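Local coordinates for SusD homolog (Bacteroides thetaiotaomicron, PDB 3SGH), which probably binds glycans at the outer membrane surface and helps hand them to a partner transporter for uptake, at residues F63-A68 and E291-T296; W56-N61 and E70-S75; A35-N40 and W246-A251. One frame throughout, in Å; residues are numbered along the deposited sequence.

Contact 1: residues F63-A68 and E291-T296; sequences FAYYNA and EIPEPT
Tyr65 and Ile292 mark the closest approach of the two backbones, yet their CA atoms are still 10.1 Å apart, so the meeting is left to side chains. Tyr65 does the reaching. Its CG lies beside the backbone N and anti to the carbonyl carbon (chi1 -49°), which throws the phenol out toward 291-296, while Pro293 comes from the opposite direction. The pyrrolidine arrives at the edge of the phenol, close to the ring plane: Pro293 CD is 3.4 Å from Tyr65 OH and 4.1 Å from Tyr65 CE1. The fit is therefore corner against rim, without a stacked face. Tyr65 OH also lies 3.2 Å from Glu291 O, but the angle there is too poor for a bond. The hydroxyl bonds instead to Ser289 O just upstream, and Glu291 O is taken by Ser289 OG, so each polar atom has its partner outside the contact. Asn55 ND2 adds a hydrogen bond to Pro293 O, joining the same two loops. On its own side Tyr65 projects from a short 3-10 turn closed by Tyr66 N to Phe63 O at 2.8 Å. What results is a small, partly buried loop-to-loop junction at the periphery of the SusD fold, whose regular structure is nearly all helix, joining the loop before helix 70-73 to the one before strand 314-317.

Contact 2: residues W56-N61 and E70-S75; sequences WSFGKN and EGHNDS
Trp56, Phe58 and His72 form an aromatic cluster at the protein surface, where the loop following strand 50-52 comes up against the short helix 70-73. His72 is the member common to both pairs, and its CE1 does most of the touching. Its edge is directed at the face of the Trp56 indole in a T-shaped (edge-to-face) arrangement, with the imidazole and five-membered ring planes at 79° and their centroids 5.0 Å apart. His72 CE1 stands off-centre above the indole, 3.7 Å from Trp56 CD2. Phe58 completes the cluster, again nearly perpendicular (81°) but offset; Phe58 CE2 comes within 3.7 Å of His72 CE1. The imidazole thus turns its edge to Trp56, while Phe58 turns its own edge, off-centre, to the imidazole face. The histidine CG is anti to the carbonyl carbon (chi1 -72°), a setting that carries the ring off the helix toward the loop.

The loop bends back through a type II' beta turn from Phe58 to Asn61, closed by Asn61 N to Phe58 O, with Gly59 in the first central position at positive phi. That turn brings Asn61 O close enough for a water bridge: the water donates to Asn61 O at 3.0 Å and accepts a weak bond from His72 ND1. Within the loop, Trp56 O lies over one face of the Phe58 ring, offset toward its rim. On the helix side, His72 N is bonded to Ser69 OG. Met42 packs against both Trp56 and His72, and Trp56 also touches Gln37 of helix 33-40.

Contact 3: residues A35-N40 and W246-A251; sequences ACQEIN and WPEVRA
Gln37 and Glu248 carry the one direct hydrogen bond here: Gln37 NE2 donates to Glu248 OE1 over 2.8 Å, in a bond that is nearly straight (172°). The oxygen lies in the amide plane and is met on its anti lone pair, away from OE2; the amide and carboxylate planes are turned 32° apart. Gln37 can span the distance because CG is anti to its backbone N (chi1 -179°) and the chain stays extended beyond.

Two waters reinforce the pair. One accepts from Gln37 NE2 and donates to Glu248 O at 2.8 Å. The other donates to both Gln37 OE1 and Glu248 OE1, so each end of the amide is held and its rotation probably fixed. Glu248 OE1 also receives a weak bond from Trp56 NE1.

Van der Waals contact comes from Trp246, which meets the amide with its rim: Gln37 OE1 is 3.5 Å from Trp246 CZ3, near the indole plane. A cis peptide follows Trp246, leading into Pro247.

Beyond Glu248 the chain enters strand 249-251, paired antiparallel with 50-52, and the contact thus docks helix 33-40 on the approach to this small two-stranded sheet.

The loop between strand 50-52 and helix 70-73 supplies both segment 63-68 of contact 1 and segment 56-61 of contact 2; Asn67 ND2 and Asn61 OD1, 2.7 Å apart, probably join them by a hydrogen bond. None of the three is a core contact: contact 1 is partly buried, whereas contacts 2 and 3 lie at the surface, although contact 3 is nearer the centre of the molecule (about 14 Å between centres, against about 21 Å for the others). Their chemistry differs: rim packing between loops in contact 1, perpendicular rings in contact 2, a water-bridged amide-carboxylate pair in contact 3. Trp56 ties contact 2 to contact 3, and Pro295 packs on Pro247 between contacts 1 and 3.

Contact 1: residues F63-A68 and E291-T296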
loop_
_atom_site.group_PDB
_atom_site.type_symbol
_atom_site.label_atom_id
_atom_site.label_comp_id
_atom_site.label_asym_id
_atom_site.label_seq_id
_atom_site.Cartn_x
_atom_site.Cartn_y
_atom_site.Cartn_z
ATOM N N PHE A 63 -8.020 -0.258 15.597
ATOM C CA PHE A 63 -7.074 0.459 14.739
ATOM C C PHE A 63 -7.568 1.851 14.361
ATOM O O PHE A 63 -6.784 2.778 14.270
ATOM C CB PHE A 63 -6.808 -0.328 13.423
ATOM C CG PHE A 63 -5.597 -1.226 13.464
ATOM C CD1 PHE A 63 -4.340 -0.710 13.722
ATOM C CD2 PHE A 63 -5.717 -2.586 13.233
ATOM C CE1 PHE A 63 -3.215 -1.534 13.737
ATOM C CE2 PHE A 63 -4.596 -3.381 13.224
ATOM C CZ PHE A 63 -3.355 -2.854 13.498
ATOM N N ALA A 64 -8.866 1.981 14.094
ATOM C CA ALA A 64 -9.369 3.242 13.493
ATOM C C ALA A 64 -9.119 4.433 14.374
ATOM O O ALA A 64 -9.028 5.555 13.872
ATOM C CB ALA A 64 -10.873 3.142 13.144
ATOM N N TYR A 65 -9.035 4.195 15.692
ATOM C CA TYR A 65 -8.741 5.272 16.654
ATOM C C TYR A 65 -7.320 5.120 17.257
ATOM O O TYR A 65 -6.998 5.672 18.331
ATOM C CB TYR A 65 -9.807 5.303 17.756
ATOM C CG TYR A 65 -11.253 5.278 17.298
ATOM C CD1 TYR A 65 -11.894 4.093 17.017
ATOM C CD2 TYR A 65 -12.013 6.459 17.212
ATOM C CE1 TYR A 65 -13.231 4.052 16.684
ATOM C CE2 TYR A 65 -13.307 6.448 16.857
ATOM C CZ TYR A 65 -13.953 5.232 16.591
ATOM O OH TYR A 65 -15.295 5.165 16.257
ATOM N N TYR A 66 -6.497 4.331 16.567
ATOM C CA TYR A 66 -5.081 4.209 16.834
ATOM C C TYR A 66 -4.787 3.442 18.095
ATOM O O TYR A 66 -3.773 3.653 18.677
ATOM C CB TYR A 66 -4.407 5.590 16.917
ATOM C CG TYR A 66 -4.844 6.588 15.852
ATOM C CD1 TYR A 66 -5.041 6.218 14.523
ATOM C CD2 TYR A 66 -5.089 7.905 16.194
ATOM C CE1 TYR A 66 -5.473 7.159 13.580
ATOM C CE2 TYR A 66 -5.511 8.837 15.250
ATOM C CZ TYR A 66 -5.679 8.476 13.958
ATOM O OH TYR A 66 -6.133 9.433 13.051
ATOM N N ASN A 67 -5.683 2.543 18.507
ATOM C CA ASN A 67 -5.442 1.803 19.737
ATOM C C ASN A 67 -5.907 0.338 19.637
ATOM O O ASN A 67 -6.692 -0.162 20.462
ATOM C CB ASN A 67 -6.108 2.505 20.913
ATOM C CG ASN A 67 -5.482 2.149 22.226
ATOM O OD1 ASN A 67 -4.264 2.216 22.367
ATOM N ND2 ASN A 67 -6.307 1.762 23.215
ATOM N N ALA A 68 -5.401 -0.342 18.615
ATOM C CA ALA A 68 -5.696 -1.770 18.420
ATOM C C ALA A 68 -5.216 -2.650 19.554
ATOM O O ALA A 68 -4.182 -2.389 20.206
ATOM C CB ALA A 68 -5.087 -2.287 17.114
ATOM N N GLU A 291 -19.407 7.839 16.539
ATOM C CA GLU A 291 -19.985 6.692 17.213
ATOM C C GLU A 291 -19.177 5.395 16.958
ATOM O O GLU A 291 -18.486 5.250 15.936
ATOM C CB GLU A 291 -21.446 6.523 16.786
ATOM C CG GLU A 291 -21.729 5.696 15.528
ATOM C CD GLU A 291 -21.115 6.242 14.219
ATOM O OE1 GLU A 291 -20.771 7.466 14.152
ATOM O OE2 GLU A 291 -21.062 5.444 13.238
ATOM N N ILE A 292 -19.246 4.460 17.900
ATOM C CA ILE A 292 -18.562 3.136 17.728
ATOM C C ILE A 292 -19.040 2.542 16.396
ATOM O O ILE A 292 -20.230 2.513 16.138
ATOM C CB ILE A 292 -18.916 2.176 18.904
ATOM C CG1 ILE A 292 -18.263 2.664 20.193
ATOM C CG2 ILE A 292 -18.516 0.778 18.589
ATOM C CD1 ILE A 292 -18.839 2.076 21.475
ATOM N N PRO A 293 -18.124 2.067 15.538
ATOM C CA PRO A 293 -18.487 1.582 14.209
ATOM C C PRO A 293 -19.285 0.283 14.358
ATOM O O PRO A 293 -18.873 -0.576 15.112
ATOM C CB PRO A 293 -17.128 1.324 13.530
ATOM C CG PRO A 293 -16.157 2.059 14.274
ATOM C CD PRO A 293 -16.671 2.105 15.700
ATOM N N GLU A 294 -20.420 0.204 13.676
ATOM C CA GLU A 294 -21.308 -0.958 13.634
ATOM C C GLU A 294 -21.565 -1.412 12.204
ATOM O O GLU A 294 -22.018 -0.605 11.355
ATOM C CB GLU A 294 -22.650 -0.648 14.294
ATOM C CG GLU A 294 -22.574 -0.512 15.787
ATOM C CD GLU A 294 -22.293 -1.816 16.491
ATOM O OE1 GLU A 294 -22.401 -2.895 15.860
ATOM O OE2 GLU A 294 -21.957 -1.741 17.696
ATOM N N PRO A 295 -21.361 -2.710 11.930
ATOM C CA PRO A 295 -21.564 -3.188 10.567
ATOM C C PRO A 295 -22.937 -2.902 9.961
ATOM O O PRO A 295 -23.003 -2.530 8.813
ATOM C CB PRO A 295 -21.326 -4.693 10.673
ATOM C CG PRO A 295 -20.407 -4.844 11.800
ATOM C CD PRO A 295 -20.823 -3.781 12.799
ATOM N N THR A 296 -24.012 -3.127 10.709
ATOM C CA THR A 296 -25.341 -2.986 10.135
ATOM C C THR A 296 -25.689 -1.526 9.823
ATOM O O THR A 296 -26.407 -1.254 8.853
ATOM C CB THR A 296 -26.411 -3.588 11.051
ATOM O OG1 THR A 296 -26.406 -2.867 12.298
ATOM C CG2 THR A 296 -26.116 -5.078 11.290
#

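Contact 2: residues W56-N61 and E70-S75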
loop_
_atom_site.group_PDB
_atom_site.type_symbol
_atom_site.label_atom_id
_atom_site.label_comp_id
_atom_site.label_asym_id
_atom_site.label_seq_id
_atom_site.Cartn_x
_atom_site.Cartn_y
_atom_site.Cartn_z
ATOM N N TRP A 56 -15.588 -5.294 16.787
ATOM C CA TRP A 56 -15.118 -6.546 17.393
ATOM C C TRP A 56 -15.281 -6.574 18.902
ATOM O O TRP A 56 -14.456 -7.136 19.600
ATOM C CB TRP A 56 -13.664 -6.836 17.021
ATOM C CG TRP A 56 -13.450 -6.818 15.520
ATOM C CD1 TRP A 56 -13.706 -7.824 14.658
ATOM C CD2 TRP A 56 -12.993 -5.711 14.739
ATOM N NE1 TRP A 56 -13.443 -7.427 13.374
ATOM C CE2 TRP A 56 -12.984 -6.132 13.397
ATOM C CE3 TRP A 56 -12.598 -4.408 15.039
ATOM C CZ2 TRP A 56 -12.563 -5.309 12.366
ATOM C CZ3 TRP A 56 -12.198 -3.578 13.998
ATOM C CH2 TRP A 56 -12.233 -4.031 12.674
ATOM N N SER A 57 -16.387 -6.002 19.356
ATOM C CA SER A 57 -16.712 -5.815 20.772
ATOM C C SER A 57 -15.657 -5.059 21.537
ATOM O O SER A 57 -15.586 -5.177 22.784
ATOM C CB SER A 57 -16.925 -7.171 21.474
ATOM O OG SER A 57 -17.882 -7.957 20.804
ATOM N N PHE A 58 -14.843 -4.263 20.851
ATOM C CA PHE A 58 -13.825 -3.431 21.525
ATOM C C PHE A 58 -14.186 -1.952 21.629
ATOM O O PHE A 58 -13.399 -1.170 22.155
ATOM C CB PHE A 58 -12.503 -3.481 20.780
ATOM C CG PHE A 58 -11.726 -4.790 20.916
ATOM C CD1 PHE A 58 -11.540 -5.392 22.143
ATOM C CD2 PHE A 58 -11.138 -5.378 19.796
ATOM C CE1 PHE A 58 -10.790 -6.565 22.254
ATOM C CE2 PHE A 58 -10.374 -6.540 19.902
ATOM C CZ PHE A 58 -10.199 -7.129 21.120
ATOM N N GLY A 59 -15.345 -1.571 21.090
ATOM C CA GLY A 59 -15.709 -0.146 21.005
ATOM C C GLY A 59 -14.685 0.627 20.182
ATOM O O GLY A 59 -14.414 0.260 19.061
ATOM N N LYS A 60 -14.105 1.680 20.741
ATOM C CA LYS A 60 -13.123 2.509 20.049
ATOM C C LYS A 60 -11.653 2.079 20.263
ATOM O O LYS A 60 -10.741 2.754 19.787
ATOM C CB LYS A 60 -13.303 3.969 20.447
ATOM C CG LYS A 60 -14.655 4.487 20.011
ATOM C CD LYS A 60 -14.828 6.020 20.242
ATOM C CE LYS A 60 -16.185 6.513 19.762
ATOM N NZ LYS A 60 -16.392 7.917 20.123
ATOM N N ASN A 61 -11.444 0.979 20.986
ATOM C CA ASN A 61 -10.083 0.425 21.152
ATOM C C ASN A 61 -9.782 -0.515 20.000
ATOM O O ASN A 61 -9.659 -1.735 20.148
ATOM C CB ASN A 61 -9.916 -0.221 22.521
ATOM C CG ASN A 61 -9.839 0.824 23.604
ATOM O OD1 ASN A 61 -8.998 1.716 23.526
ATOM N ND2 ASN A 61 -10.770 0.781 24.572
ATOM N N GLU A 70 -3.556 -6.194 20.982
ATOM C CA GLU A 70 -2.327 -6.890 20.609
ATOM C C GLU A 70 -2.575 -7.829 19.446
ATOM O O GLU A 70 -1.775 -7.867 18.535
ATOM C CB GLU A 70 -1.805 -7.684 21.783
ATOM C CG GLU A 70 -1.316 -6.795 22.942
ATOM C CD GLU A 70 -0.705 -7.573 24.121
ATOM O OE1 GLU A 70 -0.639 -8.822 24.068
ATOM O OE2 GLU A 70 -0.317 -6.936 25.148
ATOM N N GLY A 71 -3.659 -8.613 19.519
ATOM C CA GLY A 71 -4.009 -9.550 18.441
ATOM C C GLY A 71 -4.178 -8.896 17.080
ATOM O O GLY A 71 -3.680 -9.417 16.065
ATOM N N HIS A 72 -4.883 -7.763 17.049
ATOM C CA HIS A 72 -5.059 -6.991 15.830
ATOM C C HIS A 72 -3.727 -6.403 15.414
ATOM O O HIS A 72 -3.314 -6.562 14.278
ATOM C CB HIS A 72 -6.117 -5.911 16.006
ATOM C CG HIS A 72 -7.490 -6.460 16.075
ATOM N ND1 HIS A 72 -8.603 -5.672 16.221
ATOM C CD2 HIS A 72 -7.933 -7.738 15.973
ATOM C CE1 HIS A 72 -9.675 -6.445 16.230
ATOM N NE2 HIS A 72 -9.299 -7.707 16.072
ATOM N N ASN A 73 -3.018 -5.762 16.324
ATOM C CA ASN A 73 -1.713 -5.223 15.954
ATOM C C ASN A 73 -0.779 -6.284 15.301
ATOM O O ASN A 73 -0.179 -6.032 14.278
ATOM C CB ASN A 73 -0.995 -4.660 17.165
ATOM C CG ASN A 73 0.388 -4.125 16.813
ATOM O OD1 ASN A 73 0.522 -2.972 16.394
ATOM N ND2 ASN A 73 1.404 -4.969 16.935
ATOM N N ASP A 74 -0.674 -7.434 15.946
ATOM C CA ASP A 74 0.291 -8.475 15.576
ATOM C C ASP A 74 -0.090 -9.280 14.346
ATOM O O ASP A 74 0.682 -10.135 13.906
ATOM C CB ASP A 74 0.418 -9.474 16.754
ATOM C CG ASP A 74 0.980 -8.836 18.050
ATOM O OD1 ASP A 74 1.314 -7.611 18.057
ATOM O OD2 ASP A 74 1.113 -9.586 19.059
ATOM N N SER A 75 -1.273 -9.064 13.792
ATOM C CA SER A 75 -1.724 -9.892 12.662
ATOM C C SER A 75 -0.818 -9.862 11.446
ATOM O O SER A 75 -0.576 -10.900 10.784
ATOM C CB SER A 75 -3.150 -9.474 12.241
ATOM O OG SER A 75 -4.083 -9.862 13.220
HETATM O O HOH W 1 -8.404 -3.779 18.363
#

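Contact 3: residues A35-N40 and W246-A251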
loop_
_atom_site.group_PDB
_atom_site.type_symbol
_atom_site.label_atom_id
_atom_site.label_comp_id
_atom_site.label_asym_id
_atom_site.label_seq_id
_atom_site.Cartn_x
_atom_site.Cartn_y
_atom_site.Cartn_z
ATOM N N ALA A 35 -6.380 -12.972 5.428
ATOM C CA ALA A 35 -5.225 -12.183 4.964
ATOM C C ALA A 35 -5.704 -10.836 4.422
ATOM O O ALA A 35 -5.117 -9.812 4.732
ATOM C CB ALA A 35 -4.460 -12.955 3.859
ATOM N N CYS A 36 -6.763 -10.877 3.596
ATOM C CA CYS A 36 -7.367 -9.672 3.025
ATOM C C CYS A 36 -7.844 -8.712 4.122
ATOM O O CYS A 36 -7.519 -7.525 4.097
ATOM C CB CYS A 36 -8.492 -10.029 2.049
ATOM S SG CYS A 36 -9.049 -8.606 1.119
ATOM N N GLN A 37 -8.558 -9.224 5.113
ATOM C CA GLN A 37 -9.005 -8.362 6.181
ATOM C C GLN A 37 -7.814 -7.762 6.908
ATOM O O GLN A 37 -7.763 -6.548 7.116
ATOM C CB GLN A 37 -9.908 -9.045 7.173
ATOM C CG GLN A 37 -10.358 -8.020 8.277
ATOM C CD GLN A 37 -11.589 -8.503 9.037
ATOM O OE1 GLN A 37 -11.626 -9.650 9.521
ATOM N NE2 GLN A 37 -12.590 -7.631 9.139
ATOM N N GLU A 38 -6.861 -8.623 7.237
ATOM C CA GLU A 38 -5.719 -8.196 8.087
ATOM C C GLU A 38 -4.842 -7.141 7.419
ATOM O O GLU A 38 -4.449 -6.161 8.046
ATOM C CB GLU A 38 -4.887 -9.399 8.499
ATOM C CG GLU A 38 -5.661 -10.367 9.431
ATOM C CD GLU A 38 -4.971 -11.753 9.559
ATOM O OE1 GLU A 38 -3.848 -11.916 9.065
ATOM O OE2 GLU A 38 -5.576 -12.650 10.163
ATOM N N ILE A 39 -4.540 -7.334 6.138
ATOM C CA ILE A 39 -3.656 -6.451 5.414
ATOM C C ILE A 39 -4.388 -5.354 4.650
ATOM O O ILE A 39 -3.906 -4.226 4.578
ATOM C CB ILE A 39 -2.745 -7.302 4.456
ATOM C CG1 ILE A 39 -1.876 -8.282 5.272
ATOM C CG2 ILE A 39 -1.878 -6.401 3.499
ATOM C CD1 ILE A 39 -0.767 -7.605 6.140
ATOM N N ASN A 40 -5.509 -5.699 4.029
ATOM C CA ASN A 40 -6.203 -4.786 3.161
ATOM C C ASN A 40 -7.354 -4.049 3.822
ATOM O O ASN A 40 -7.817 -3.086 3.239
ATOM C CB ASN A 40 -6.724 -5.500 1.909
ATOM C CG ASN A 40 -5.598 -6.017 1.023
ATOM O OD1 ASN A 40 -4.552 -5.377 0.912
ATOM N ND2 ASN A 40 -5.808 -7.154 0.386
ATOM N N TRP A 246 -19.792 -9.553 4.859
ATOM C CA TRP A 246 -20.056 -9.806 6.278
ATOM C C TRP A 246 -21.113 -8.949 6.986
ATOM O O TRP A 246 -21.987 -9.532 7.656
ATOM C CB TRP A 246 -18.757 -9.910 7.080
ATOM C CG TRP A 246 -17.925 -11.106 6.761
ATOM C CD1 TRP A 246 -18.344 -12.292 6.212
ATOM C CD2 TRP A 246 -16.534 -11.261 7.033
ATOM N NE1 TRP A 246 -17.262 -13.144 6.077
ATOM C CE2 TRP A 246 -16.155 -12.530 6.603
ATOM C CE3 TRP A 246 -15.558 -10.419 7.582
ATOM C CZ2 TRP A 246 -14.859 -12.985 6.717
ATOM C CZ3 TRP A 246 -14.297 -10.869 7.701
ATOM C CH2 TRP A 246 -13.942 -12.147 7.258
ATOM N N PRO A 247 -21.106 -7.596 6.832
ATOM C CA PRO A 247 -20.086 -6.717 6.195
ATOM C C PRO A 247 -19.108 -6.178 7.212
ATOM O O PRO A 247 -19.511 -5.931 8.343
ATOM C CB PRO A 247 -20.917 -5.538 5.659
ATOM C CG PRO A 247 -22.106 -5.441 6.624
ATOM C CD PRO A 247 -22.334 -6.855 7.177
ATOM N N GLU A 248 -17.843 -6.001 6.841
ATOM C CA GLU A 248 -16.876 -5.357 7.708
ATOM C C GLU A 248 -15.950 -4.369 7.001
ATOM O O GLU A 248 -15.055 -3.841 7.637
ATOM C CB GLU A 248 -16.098 -6.398 8.534
ATOM C CG GLU A 248 -17.003 -7.133 9.555
ATOM C CD GLU A 248 -16.280 -8.087 10.484
ATOM O OE1 GLU A 248 -15.025 -8.112 10.507
ATOM O OE2 GLU A 248 -17.011 -8.795 11.216
ATOM N N VAL A 249 -16.189 -4.105 5.707
ATOM C CA VAL A 249 -15.459 -3.079 4.978
ATOM C C VAL A 249 -16.352 -2.354 4.004
ATOM O O VAL A 249 -17.208 -2.961 3.370
ATOM C CB VAL A 249 -14.164 -3.668 4.300
ATOM C CG1 VAL A 249 -14.553 -4.592 3.109
ATOM C CG2 VAL A 249 -13.180 -2.546 3.913
ATOM N N ARG A 250 -16.179 -1.017 3.956
ATOM C CA ARG A 250 -16.888 -0.164 3.025
ATOM C C ARG A 250 -15.916 0.878 2.461
ATOM O O ARG A 250 -14.778 0.964 2.879
ATOM C CB ARG A 250 -18.099 0.509 3.695
ATOM C CG ARG A 250 -19.288 -0.407 4.011
ATOM C CD ARG A 250 -20.001 -0.856 2.778
ATOM N NE ARG A 250 -21.113 -1.766 2.966
ATOM C CZ ARG A 250 -21.064 -3.107 2.941
ATOM N NH1 ARG A 250 -19.916 -3.753 2.839
ATOM N NH2 ARG A 250 -22.174 -3.811 3.072
ATOM N N ALA A 251 -16.362 1.668 1.501
ATOM C CA ALA A 251 -15.572 2.763 0.972
ATOM C C ALA A 251 -15.335 3.802 2.099
ATOM O O ALA A 251 -16.196 4.063 2.926
ATOM C CB ALA A 251 -16.291 3.393 -0.222
HETATM O O HOH W 2 -12.507 -4.926 8.068
HETATM O O HOH W 3 -13.739 -10.506 11.228
#